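Local coordinates for macrolide export ATP-binding/permease protein MacB (Actinobacillus actinomycetemcomitans, PDB 3FTJ) that probably drives the export of macrolide antibiotics as the inner-membrane ABC transporter of the tripartite efflux system MacAB-TdeA, and is represented here by its periplasmic region, at residues G12-T17 and T177-D182; M16-G21 and Q33-S38; S103-V108 and R133-I138; V188-L193 and I208-T213. All blocks are in the same frame, centred on the assembly; numbering follows the deposited sequence.

Interaction 1. Residues G12-T17 and T177-D182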
loop_
_atom_site.group_PDB
_atom_site.type_symbol
_atom_site.label_atom_id
_atom_site.label_comp_id
_atom_site.label_asym_id
_atom_site.label_seq_id
_atom_site.Cartn_x
_atom_site.Cartn_y
_atom_site.Cartn_z
ATOM N N GLY A 12 12.412 -5.685 1.739
ATOM C CA GLY A 12 12.578 -4.701 2.791
ATOM C C GLY A 12 13.987 -4.153 2.886
ATOM O O GLY A 12 14.385 -3.609 3.921
ATOM N N THR A 13 14.747 -4.293 1.806
ATOM C CA THR A 13 16.121 -3.807 1.783
ATOM C C THR A 13 16.165 -2.276 1.795
ATOM O O THR A 13 16.587 -1.670 2.784
ATOM C CB THR A 13 16.907 -4.370 0.580
ATOM O OG1 THR A 13 16.115 -4.260 -0.611
ATOM C CG2 THR A 13 17.240 -5.843 0.815
ATOM N N ASN A 14 15.717 -1.649 0.710
ATOM C CA ASN A 14 15.674 -0.191 0.643
ATOM C C ASN A 14 14.275 0.377 0.877
ATOM O O ASN A 14 14.046 1.575 0.694
ATOM C CB ASN A 14 16.245 0.309 -0.687
ATOM C CG ASN A 14 17.752 0.536 -0.628
ATOM O OD1 ASN A 14 18.285 1.008 0.381
ATOM N ND2 ASN A 14 18.444 0.209 -1.717
ATOM N N THR A 15 13.346 -0.483 1.283
ATOM C CA THR A 15 11.996 -0.050 1.612
ATOM C C THR A 15 11.618 -0.427 3.040
ATOM O O THR A 15 12.045 -1.455 3.559
ATOM C CB THR A 15 10.960 -0.670 0.667
ATOM O OG1 THR A 15 10.916 -2.083 0.879
ATOM C CG2 THR A 15 11.321 -0.387 -0.783
ATOM N N MET A 16 10.815 0.420 3.672
ATOM C CA MET A 16 10.287 0.135 4.998
ATOM C C MET A 16 8.812 0.453 4.984
ATOM O O MET A 16 8.399 1.425 4.357
ATOM C CB MET A 16 10.966 1.000 6.050
ATOM C CG MET A 16 12.460 0.822 6.104
ATOM S SD MET A 16 13.211 1.904 7.324
ATOM C CE MET A 16 14.932 1.454 7.091
ATOM N N THR A 17 8.022 -0.368 5.672
ATOM C CA THR A 17 6.584 -0.144 5.776
ATOM C C THR A 17 6.221 0.149 7.222
ATOM O O THR A 17 6.538 -0.627 8.126
ATOM C CB THR A 17 5.776 -1.359 5.267
ATOM O OG1 THR A 17 6.165 -1.662 3.919
ATOM C CG2 THR A 17 4.266 -1.073 5.306
ATOM N N THR A 177 4.431 3.021 3.098
ATOM C CA THR A 177 5.696 2.446 2.667
ATOM C C THR A 177 6.604 3.548 2.132
ATOM O O THR A 177 6.191 4.342 1.287
ATOM C CB THR A 177 5.505 1.352 1.608
ATOM O OG1 THR A 177 4.653 0.323 2.134
ATOM C CG2 THR A 177 6.850 0.747 1.225
ATOM N N VAL A 178 7.831 3.600 2.647
ATOM C CA VAL A 178 8.807 4.593 2.221
ATOM C C VAL A 178 9.936 3.904 1.463
ATOM O O VAL A 178 10.336 2.790 1.804
ATOM C CB VAL A 178 9.407 5.391 3.417
ATOM C CG1 VAL A 178 8.311 5.990 4.291
ATOM C CG2 VAL A 178 10.312 4.517 4.245
ATOM N N LYS A 179 10.428 4.561 0.419
ATOM C CA LYS A 179 11.607 4.088 -0.287
ATOM C C LYS A 179 12.763 4.930 0.209
ATOM O O LYS A 179 12.730 6.159 0.118
ATOM C CB LYS A 179 11.444 4.260 -1.795
ATOM C CG LYS A 179 12.109 3.176 -2.639
ATOM C CD LYS A 179 13.627 3.281 -2.631
ATOM C CE LYS A 179 14.236 2.361 -3.689
ATOM N NZ LYS A 179 15.723 2.465 -3.774
ATOM N N ILE A 180 13.771 4.257 0.753
ATOM C CA ILE A 180 14.930 4.916 1.341
ATOM C C ILE A 180 15.926 5.344 0.259
ATOM O O ILE A 180 16.117 4.637 -0.734
ATOM C CB ILE A 180 15.611 3.974 2.363
ATOM C CG1 ILE A 180 14.792 3.912 3.648
ATOM C CG2 ILE A 180 17.003 4.429 2.690
ATOM C CD1 ILE A 180 14.538 5.269 4.264
ATOM N N SER A 181 16.533 6.515 0.439
ATOM C CA SER A 181 17.590 6.975 -0.459
ATOM C C SER A 181 18.634 5.876 -0.630
ATOM O O SER A 181 19.026 5.218 0.335
ATOM C CB SER A 181 18.258 8.252 0.074
ATOM O OG SER A 181 17.344 9.338 0.123
ATOM N N ASP A 182 19.076 5.682 -1.867
ATOM C CA ASP A 182 20.041 4.637 -2.180
ATOM C C ASP A 182 21.330 4.779 -1.364
ATOM O O ASP A 182 21.950 3.783 -0.992
ATOM C CB ASP A 182 20.360 4.644 -3.682
ATOM C CG ASP A 182 19.106 4.654 -4.553
ATOM O OD1 ASP A 182 19.210 5.043 -5.739
ATOM O OD2 ASP A 182 18.020 4.275 -4.056
#
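Strands 15-17 and 177-180 run antiparallel as neighbours in the mixed sheet of the MacB-like periplasmic core domain, their axes 4.7 Å apart and 159° between directions. Three backbone hydrogen bonds hold the ladder. M16 and V178 form a hydrogen-bonded pair, V178 N giving to M16 O at 2.8 Å almost along the C=O axis and M16 N to V178 O within the carbonyl plane. Beyond them I180 N meets N14 O at 2.7 Å, one residue ahead of strand 15-17. T15 with K179 and T17 with T177 are the non-hydrogen-bonded pairs.

Apolar contacts lie on the face of M16 and V178, where M16 CB stands 4.0 Å from V178 CG2. The extended thioether chain of M16 then carries CE along to I180 CG1, and helix 186-201 covers this side.

Polar contacts belong to the other face. K179, bent at chi2 (-72°), lays its end beside N14 CB and forms a salt bridge with D182, NZ meeting the syn lone pair of OD2, which also meets Q50. In T17 and T177 OG1 lies anti to the carbonyl carbon, so the two hydroxyls face each other and a hydrogen bond joins T17 OG1 and T177 OG1 at 3.1 Å.

Interaction 2. Residues M16-G21 and Q33-S38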
loop_
_atom_site.group_PDB
_atom_site.type_symbol
_atom_site.label_atom_id
_atom_site.label_comp_id
_atom_site.label_asym_id
_atom_site.label_seq_id
_atom_site.Cartn_x
_atom_site.Cartn_y
_atom_site.Cartn_z
ATOM N N MET A 16 10.815 0.420 3.672
ATOM C CA MET A 16 10.287 0.135 4.998
ATOM C C MET A 16 8.812 0.453 4.984
ATOM O O MET A 16 8.399 1.425 4.357
ATOM C CB MET A 16 10.966 1.000 6.050
ATOM C CG MET A 16 12.460 0.822 6.104
ATOM S SD MET A 16 13.211 1.904 7.324
ATOM C CE MET A 16 14.932 1.454 7.091
ATOM N N THR A 17 8.022 -0.368 5.672
ATOM C CA THR A 17 6.584 -0.144 5.776
ATOM C C THR A 17 6.221 0.149 7.222
ATOM O O THR A 17 6.538 -0.627 8.126
ATOM C CB THR A 17 5.776 -1.359 5.267
ATOM O OG1 THR A 17 6.165 -1.662 3.919
ATOM C CG2 THR A 17 4.266 -1.073 5.306
ATOM N N ILE A 18 5.568 1.283 7.435
ATOM C CA ILE A 18 5.136 1.689 8.760
ATOM C C ILE A 18 3.663 1.323 8.976
ATOM O O ILE A 18 2.809 1.659 8.155
ATOM C CB ILE A 18 5.341 3.192 8.944
ATOM C CG1 ILE A 18 6.763 3.572 8.519
ATOM C CG2 ILE A 18 5.081 3.593 10.388
ATOM C CD1 ILE A 18 6.868 4.922 7.887
ATOM N N PHE A 19 3.384 0.630 10.078
ATOM C CA PHE A 19 2.048 0.132 10.397
ATOM C C PHE A 19 1.541 0.703 11.719
ATOM O O PHE A 19 2.325 0.962 12.624
ATOM C CB PHE A 19 2.075 -1.390 10.549
ATOM C CG PHE A 19 2.288 -2.132 9.266
ATOM C CD1 PHE A 19 1.224 -2.419 8.433
ATOM C CD2 PHE A 19 3.550 -2.561 8.903
ATOM C CE1 PHE A 19 1.414 -3.106 7.255
ATOM C CE2 PHE A 19 3.743 -3.252 7.727
ATOM C CZ PHE A 19 2.675 -3.526 6.905
ATOM N N ASN A 20 0.225 0.859 11.836
ATOM C CA ASN A 20 -0.389 1.209 13.110
ATOM C C ASN A 20 -0.197 0.095 14.125
ATOM O O ASN A 20 -0.187 -1.080 13.763
ATOM C CB ASN A 20 -1.887 1.456 12.928
ATOM C CG ASN A 20 -2.171 2.592 11.981
ATOM O OD1 ASN A 20 -2.811 2.412 10.952
ATOM N ND2 ASN A 20 -1.675 3.768 12.314
ATOM N N GLY A 21 -0.057 0.463 15.392
ATOM C CA GLY A 21 -0.026 -0.523 16.455
ATOM C C GLY A 21 1.370 -0.879 16.925
ATOM O O GLY A 21 2.322 -0.135 16.686
ATOM N N GLN A 33 -6.335 3.566 13.924
ATOM C CA GLN A 33 -5.638 4.268 12.852
ATOM C C GLN A 33 -5.071 5.612 13.297
ATOM O O GLN A 33 -5.819 6.569 13.464
ATOM C CB GLN A 33 -6.586 4.524 11.689
ATOM C CG GLN A 33 -6.743 3.381 10.747
ATOM C CD GLN A 33 -7.408 3.809 9.456
ATOM O OE1 GLN A 33 -8.418 4.533 9.462
ATOM N NE2 GLN A 33 -6.851 3.361 8.339
ATOM N N ASN A 34 -3.752 5.695 13.459
ATOM C CA ASN A 34 -3.123 6.960 13.817
ATOM C C ASN A 34 -2.223 7.507 12.726
ATOM O O ASN A 34 -1.892 8.696 12.718
ATOM C CB ASN A 34 -2.385 6.845 15.148
ATOM C CG ASN A 34 -3.315 6.976 16.331
ATOM O OD1 ASN A 34 -3.266 6.182 17.270
ATOM N ND2 ASN A 34 -4.175 7.984 16.291
ATOM N N LEU A 35 -1.839 6.649 11.785
ATOM C CA LEU A 35 -1.103 7.124 10.617
ATOM C C LEU A 35 -2.020 8.016 9.778
ATOM O O LEU A 35 -3.176 7.668 9.545
ATOM C CB LEU A 35 -0.592 5.942 9.787
ATOM C CG LEU A 35 0.514 5.118 10.463
ATOM C CD1 LEU A 35 0.831 3.852 9.680
ATOM C CD2 LEU A 35 1.774 5.974 10.640
ATOM N N LYS A 36 -1.500 9.158 9.333
ATOM C CA LYS A 36 -2.270 10.123 8.547
ATOM C C LYS A 36 -1.545 10.497 7.276
ATOM O O LYS A 36 -0.323 10.395 7.187
ATOM C CB LYS A 36 -2.501 11.420 9.331
ATOM C CG LYS A 36 -2.821 11.263 10.788
ATOM C CD LYS A 36 -2.904 12.622 11.431
ATOM C CE LYS A 36 -3.256 12.544 12.906
ATOM N NZ LYS A 36 -3.606 13.909 13.469
ATOM N N ILE A 37 -2.303 10.980 6.304
ATOM C CA ILE A 37 -1.731 11.494 5.063
ATOM C C ILE A 37 -0.721 12.614 5.332
ATOM O O ILE A 37 0.290 12.722 4.635
ATOM C CB ILE A 37 -2.835 11.982 4.102
ATOM C CG1 ILE A 37 -3.638 10.786 3.588
ATOM C CG2 ILE A 37 -2.236 12.759 2.937
ATOM C CD1 ILE A 37 -2.791 9.737 2.890
ATOM N N SER A 38 -0.975 13.430 6.353
ATOM C CA SER A 38 -0.041 14.507 6.697
ATOM C C SER A 38 1.293 13.958 7.220
ATOM O O SER A 38 2.346 14.548 6.973
ATOM C CB SER A 38 -0.649 15.470 7.717
ATOM O OG SER A 38 -1.038 14.796 8.898
#
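L35 points its side chain at the end of strand 16-20 and wedges between I18 and N20, whose side chains both leave the strand toward it. With CG anti to its own carbonyl carbon (chi1 -69°) and CD1 swung out by an extended chi2, the leucine splits its fork between two kinds of surface. CD1 rests on the backbone, 3.3 Å from I18 O and close to the carbonyl carbon of F19. CD2 turns to the branch methyl of I18, crossing it obliquely with 4.1 Å between L35 CD2 and I18 CG2. That methyl lies anti to the backbone N of I18, and the rest of the isoleucine reaches L193 and L197 of helix 186-201.

N20 comes up against L35 CG and CB. Its amide group also sits near Q33 CA; the amide planes of N20 and Q33 are about 70° apart, and the two side chains cross obliquely. The segment then enters helix 37-44 with K36 at the N-cap position, its backbone N bonded to D39.

The contact thus joins the end of a sheet strand to the loop leading into helix 37-44, within the periplasmic core domain. Its chemistry is mixed: the leucine packed on isoleucine borders the buried amide of N20, which also lies against the main chain of N34 and L35, so that polar and apolar surface meet there.

Interaction 3. Residues S103-V108 and R133-I138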
loop_
_atom_site.group_PDB
_atom_site.type_symbol
_atom_site.label_atom_id
_atom_site.label_comp_id
_atom_site.label_asym_id
_atom_site.label_seq_id
_atom_site.Cartn_x
_atom_site.Cartn_y
_atom_site.Cartn_z
ATOM N N SER A 103 -8.360 12.945 -7.409
ATOM C CA SER A 103 -9.167 11.903 -6.782
ATOM C C SER A 103 -10.051 11.214 -7.822
ATOM O O SER A 103 -11.260 11.113 -7.647
ATOM C CB SER A 103 -10.038 12.498 -5.670
ATOM O OG SER A 103 -9.232 13.007 -4.613
ATOM N N ASN A 104 -9.438 10.752 -8.906
ATOM C CA ASN A 104 -10.174 10.107 -9.984
ATOM C C ASN A 104 -10.632 8.716 -9.574
ATOM O O ASN A 104 -9.892 7.970 -8.917
ATOM C CB ASN A 104 -9.311 10.007 -11.248
ATOM C CG ASN A 104 -9.232 11.318 -12.018
ATOM O OD1 ASN A 104 -8.370 11.491 -12.878
ATOM N ND2 ASN A 104 -10.123 12.245 -11.707
ATOM N N GLN A 105 -11.853 8.365 -9.969
ATOM C CA GLN A 105 -12.382 7.032 -9.708
ATOM C C GLN A 105 -11.903 6.082 -10.790
ATOM O O GLN A 105 -12.652 5.687 -11.687
ATOM C CB GLN A 105 -13.906 7.058 -9.614
ATOM C CG GLN A 105 -14.386 7.772 -8.359
ATOM C CD GLN A 105 -15.849 8.188 -8.425
ATOM O OE1 GLN A 105 -16.220 9.237 -7.915
ATOM N NE2 GLN A 105 -16.681 7.366 -9.053
ATOM N N VAL A 106 -10.620 5.760 -10.720
ATOM C CA VAL A 106 -10.016 4.826 -11.652
ATOM C C VAL A 106 -9.410 3.698 -10.850
ATOM O O VAL A 106 -9.018 3.886 -9.699
ATOM C CB VAL A 106 -8.911 5.492 -12.517
ATOM C CG1 VAL A 106 -9.517 6.553 -13.451
ATOM C CG2 VAL A 106 -7.832 6.098 -11.635
ATOM N N VAL A 107 -9.330 2.522 -11.452
ATOM C CA VAL A 107 -8.789 1.389 -10.738
ATOM C C VAL A 107 -7.802 0.610 -11.588
ATOM O O VAL A 107 -7.949 0.509 -12.812
ATOM C CB VAL A 107 -9.932 0.475 -10.198
ATOM C CG1 VAL A 107 -10.786 -0.056 -11.327
ATOM C CG2 VAL A 107 -9.352 -0.656 -9.388
ATOM N N VAL A 108 -6.775 0.086 -10.935
ATOM C CA VAL A 108 -5.838 -0.817 -11.584
ATOM C C VAL A 108 -6.080 -2.227 -11.044
ATOM O O VAL A 108 -6.086 -2.440 -9.835
ATOM C CB VAL A 108 -4.371 -0.376 -11.355
ATOM C CG1 VAL A 108 -3.406 -1.430 -11.866
ATOM C CG2 VAL A 108 -4.107 0.976 -12.034
ATOM N N ARG A 133 -20.105 2.532 -5.621
ATOM C CA ARG A 133 -19.315 3.591 -6.243
ATOM C C ARG A 133 -18.606 3.086 -7.504
ATOM O O ARG A 133 -17.827 2.142 -7.439
ATOM C CB ARG A 133 -18.299 4.138 -5.235
ATOM C CG ARG A 133 -17.222 5.022 -5.842
ATOM C CD ARG A 133 -17.685 6.448 -5.943
ATOM N NE ARG A 133 -18.089 6.961 -4.637
ATOM C CZ ARG A 133 -18.530 8.197 -4.430
ATOM N NH1 ARG A 133 -18.617 9.046 -5.445
ATOM N NH2 ARG A 133 -18.878 8.586 -3.215
ATOM N N PRO A 134 -18.881 3.711 -8.662
ATOM C CA PRO A 134 -18.294 3.275 -9.932
ATOM C C PRO A 134 -16.851 3.732 -10.152
ATOM O O PRO A 134 -16.545 4.910 -9.974
ATOM C CB PRO A 134 -19.222 3.933 -10.957
ATOM C CG PRO A 134 -19.558 5.214 -10.313
ATOM C CD PRO A 134 -19.885 4.763 -8.889
ATOM N N PHE A 135 -15.992 2.798 -10.549
ATOM C CA PHE A 135 -14.605 3.073 -10.911
ATOM C C PHE A 135 -14.341 2.566 -12.315
ATOM O O PHE A 135 -14.829 1.495 -12.693
ATOM C CB PHE A 135 -13.641 2.341 -9.976
ATOM C CG PHE A 135 -13.586 2.901 -8.596
ATOM C CD1 PHE A 135 -14.553 2.570 -7.663
ATOM C CD2 PHE A 135 -12.554 3.741 -8.217
ATOM C CE1 PHE A 135 -14.503 3.087 -6.381
ATOM C CE2 PHE A 135 -12.492 4.248 -6.929
ATOM C CZ PHE A 135 -13.470 3.925 -6.013
ATOM N N ARG A 136 -13.550 3.317 -13.076
ATOM C CA ARG A 136 -13.166 2.897 -14.422
ATOM C C ARG A 136 -11.813 2.182 -14.425
ATOM O O ARG A 136 -10.832 2.698 -13.895
ATOM C CB ARG A 136 -13.140 4.103 -15.367
ATOM C CG ARG A 136 -12.566 3.807 -16.734
ATOM C CD ARG A 136 -12.790 4.981 -17.682
ATOM N NE ARG A 136 -12.258 6.234 -17.149
ATOM C CZ ARG A 136 -10.998 6.630 -17.291
ATOM N NH1 ARG A 136 -10.136 5.865 -17.950
ATOM N NH2 ARG A 136 -10.594 7.789 -16.780
ATOM N N VAL A 137 -11.772 0.984 -15.004
ATOM C CA VAL A 137 -10.542 0.204 -15.091
ATOM C C VAL A 137 -9.562 0.811 -16.102
ATOM O O VAL A 137 -9.881 0.941 -17.287
ATOM C CB VAL A 137 -10.843 -1.256 -15.477
ATOM C CG1 VAL A 137 -9.552 -2.064 -15.543
ATOM C CG2 VAL A 137 -11.805 -1.874 -14.477
ATOM N N ILE A 138 -8.376 1.190 -15.635
ATOM C CA ILE A 138 -7.417 1.853 -16.513
ATOM C C ILE A 138 -6.210 0.970 -16.836
ATOM O O ILE A 138 -5.452 1.260 -17.764
ATOM C CB ILE A 138 -6.921 3.215 -15.929
ATOM C CG1 ILE A 138 -6.236 3.020 -14.572
ATOM C CG2 ILE A 138 -8.061 4.208 -15.808
ATOM C CD1 ILE A 138 -5.409 4.230 -14.132
#
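Strands 106-108 and 133-138 pair in parallel in the mixed sheet of the MacB-like periplasmic core domain, although their short axes diverge by 50°, a strong twist. The main chain weaves from one strand to the other: R136 N gives to Q105 O, V107 N to R136 O, and I138 N to V107 O at 2.9 Å. The last runs nearly along the C=O axis, whereas the donors to Q105 O and R136 O stand above the carbonyl planes.

Next come the side chains. V106 and R136 point the same way, and V106 CG1 lies over one face of the R136 guanidinium, 3.7 Å from R136 NH2. V106 CG1 also meets I138 CG2 at 3.6 Å. On the other face V107 CG1, crowded between its backbone N and carbonyl carbon (chi1 60°), lies 3.8 Å from V137 CG2 and also touches F135 CB.

Before the strand begins, the extended chain of Q105 reaches across to P134. Q105 NE2 bonds P134 O at 2.6 Å, the acceptor near the amide plane, and Q105 CG sits above one face of the F135 ring, toward its rim. R133, bent at chi2 and chi3, crosses Q105 at about a right angle and sends NH1 to Q105 OE1 in a weak hydrogen bond.

Farther out, V128 of strand 127-130 packs against V107, F135 and V137, T162 of helix 160-168 touches both Q105 and F135, and strand 106-110 also pairs with strand 155-159. The glutamine amide thus continues the link to strand 133-138 ahead of the first backbone bond, firmly through NE2 and weakly through OE1.

Interaction 4. Residues V188-L193 and I208-T213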
loop_
_atom_site.group_PDB
_atom_site.type_symbol
_atom_site.label_atom_id
_atom_site.label_comp_id
_atom_site.label_asym_id
_atom_site.label_seq_id
_atom_site.Cartn_x
_atom_site.Cartn_y
_atom_site.Cartn_z
ATOM N N VAL A 188 20.242 3.916 10.148
ATOM C CA VAL A 188 20.123 5.326 10.508
ATOM C C VAL A 188 18.791 5.883 10.011
ATOM O O VAL A 188 18.130 6.650 10.706
ATOM C CB VAL A 188 21.270 6.167 9.912
ATOM C CG1 VAL A 188 20.980 7.649 10.079
ATOM C CG2 VAL A 188 22.607 5.790 10.553
ATOM N N ALA A 189 18.399 5.481 8.805
ATOM C CA ALA A 189 17.139 5.927 8.221
ATOM C C ALA A 189 15.951 5.469 9.061
ATOM O O ALA A 189 15.016 6.237 9.302
ATOM C CB ALA A 189 17.007 5.429 6.797
ATOM N N GLU A 190 15.986 4.218 9.512
ATOM C CA GLU A 190 14.917 3.716 10.367
ATOM C C GLU A 190 14.814 4.582 11.610
ATOM O O GLU A 190 13.721 4.990 11.996
ATOM C CB GLU A 190 15.141 2.251 10.757
ATOM C CG GLU A 190 14.142 1.747 11.791
ATOM C CD GLU A 190 14.152 0.233 11.940
ATOM O OE1 GLU A 190 14.661 -0.456 11.027
ATOM O OE2 GLU A 190 13.650 -0.263 12.973
ATOM N N LYS A 191 15.957 4.880 12.221
ATOM C CA LYS A 191 15.980 5.649 13.461
ATOM C C LYS A 191 15.420 7.056 13.291
ATOM O O LYS A 191 14.642 7.514 14.122
ATOM C CB LYS A 191 17.400 5.728 14.030
ATOM C CG LYS A 191 17.908 4.417 14.612
ATOM C CD LYS A 191 19.323 4.565 15.161
ATOM C CE LYS A 191 19.388 5.613 16.274
ATOM N NZ LYS A 191 20.791 5.848 16.755
ATOM N N SER A 192 15.840 7.749 12.237
ATOM C CA SER A 192 15.339 9.099 11.972
ATOM C C SER A 192 13.830 9.057 11.746
ATOM O O SER A 192 13.080 9.890 12.253
ATOM C CB SER A 192 16.009 9.688 10.731
ATOM O OG SER A 192 17.416 9.529 10.771
ATOM N N LEU A 193 13.403 8.072 10.968
ATOM C CA LEU A 193 12.011 7.895 10.612
ATOM C C LEU A 193 11.178 7.634 11.866
ATOM O O LEU A 193 10.108 8.212 12.048
ATOM C CB LEU A 193 11.911 6.726 9.635
ATOM C CG LEU A 193 10.699 6.606 8.731
ATOM C CD1 LEU A 193 10.965 5.526 7.691
ATOM C CD2 LEU A 193 9.484 6.274 9.562
ATOM N N ILE A 208 7.713 -0.551 12.438
ATOM C CA ILE A 208 8.317 -0.528 11.115
ATOM C C ILE A 208 8.735 -1.928 10.693
ATOM O O ILE A 208 9.324 -2.675 11.475
ATOM C CB ILE A 208 9.519 0.430 11.082
ATOM C CG1 ILE A 208 9.079 1.838 11.495
ATOM C CG2 ILE A 208 10.161 0.443 9.701
ATOM C CD1 ILE A 208 10.113 2.913 11.220
ATOM N N MET A 209 8.397 -2.279 9.457
ATOM C CA MET A 209 8.750 -3.566 8.877
ATOM C C MET A 209 9.776 -3.332 7.784
ATOM O O MET A 209 9.548 -2.545 6.872
ATOM C CB MET A 209 7.527 -4.227 8.243
ATOM C CG MET A 209 6.396 -4.556 9.185
ATOM S SD MET A 209 6.567 -6.201 9.893
ATOM C CE MET A 209 7.192 -5.815 11.526
ATOM N N ASN A 210 10.903 -4.027 7.879
ATOM C CA ASN A 210 11.927 -3.988 6.845
ATOM C C ASN A 210 12.804 -5.228 6.923
ATOM O O ASN A 210 12.518 -6.151 7.688
ATOM C CB ASN A 210 12.774 -2.718 6.965
ATOM C CG ASN A 210 13.314 -2.510 8.360
ATOM O OD1 ASN A 210 13.465 -3.457 9.128
ATOM N ND2 ASN A 210 13.617 -1.264 8.696
ATOM N N SER A 211 13.873 -5.246 6.135
ATOM C CA SER A 211 14.821 -6.357 6.149
ATOM C C SER A 211 15.302 -6.656 7.569
ATOM O O SER A 211 15.290 -7.806 8.011
ATOM C CB SER A 211 16.014 -6.045 5.249
ATOM O OG SER A 211 16.824 -7.192 5.079
ATOM N N ASP A 212 15.712 -5.615 8.286
ATOM C CA ASP A 212 16.192 -5.780 9.654
ATOM C C ASP A 212 15.169 -6.470 10.561
ATOM O O ASP A 212 15.532 -7.308 11.389
ATOM C CB ASP A 212 16.596 -4.435 10.255
ATOM C CG ASP A 212 17.182 -4.578 11.646
ATOM O OD1 ASP A 212 18.255 -5.214 11.777
ATOM O OD2 ASP A 212 16.566 -4.058 12.609
ATOM N N THR A 213 13.894 -6.111 10.408
ATOM C CA THR A 213 12.820 -6.732 11.182
ATOM C C THR A 213 12.703 -8.227 10.903
ATOM O O THR A 213 12.624 -9.030 11.827
ATOM C CB THR A 213 11.453 -6.080 10.899
ATOM O OG1 THR A 213 11.412 -4.777 11.489
ATOM C CG2 THR A 213 10.332 -6.929 11.486
HETATM O O HOH W 1 13.471 -3.313 12.008
#
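Helix 188-193 lies alongside the point where strand 208-209 gives way to helix 211-213, with N210 at the N-cap and the nearest pair of CA atoms those of E190 and I208, 7.9 Å apart. E190 spans the gap. CG lies anti to the backbone N (chi1 173°) and the chain continues extended, so the carboxylate reaches the asparagine, the two side chains crossing at about a right angle. N210 ND2 gives to E190 OE1 at 2.7 Å, nearly straight (170°) and within the amide plane of N210, but it meets the oxygen from above the carboxylate plane, which is turned 48° from the amide.

The other end of that amide serves the helix: N210 OD1 accepts from T213 N at 3.0 Å, the capping bond, almost along its C=O axis. One asparagine thus caps its own helix while tying it to the preceding helix, 186-201. A water close by lies 2.9 Å from N210 OD1 and also hydrogen-bonds T213 OG1, and E190 OE2 is within its reach. D212 OD2 stands 4.4 Å from E190 OE1; the like charges may raise the proton affinity of one carboxylate, an effect that the bond from N210 ND2 could partly offset at E190.

Apart from this polar group, L193 CD2 packs on I208 CD1 at 3.8 Å, crossing obliquely.

Helix 186-201 joins the parallel strands 175-180 and 206-209 in a beta-alpha-beta crossover with strand 15-20 between them, and lies against the sheet, E190 touching M16 and L193 touching I18, while M209 and S211 pair through their backbones with T17 and G12.

How the interactions relate
Interactions 1, 2 and 4 form one cluster around strand 15-20, which runs between strands 175-180 and 206-209. Interactions 1 and 2 share M16 and T17, and V178 CG1 touches I18 CD1 at 4.0 Å. Interaction 4, its centre 8 Å from that of interaction 1, completes the strand's other edge: T17 O and M209 N are 2.8 Å apart, a probable hydrogen bond. It also meets interaction 2 where I18 CD1 reaches L193 CD2 at 3.4 Å. Interaction 3 lies apart, its centre about 28 Å from interaction 1 and 33 Å from interaction 4, across the centre of the chain, yet in the same mixed sheet.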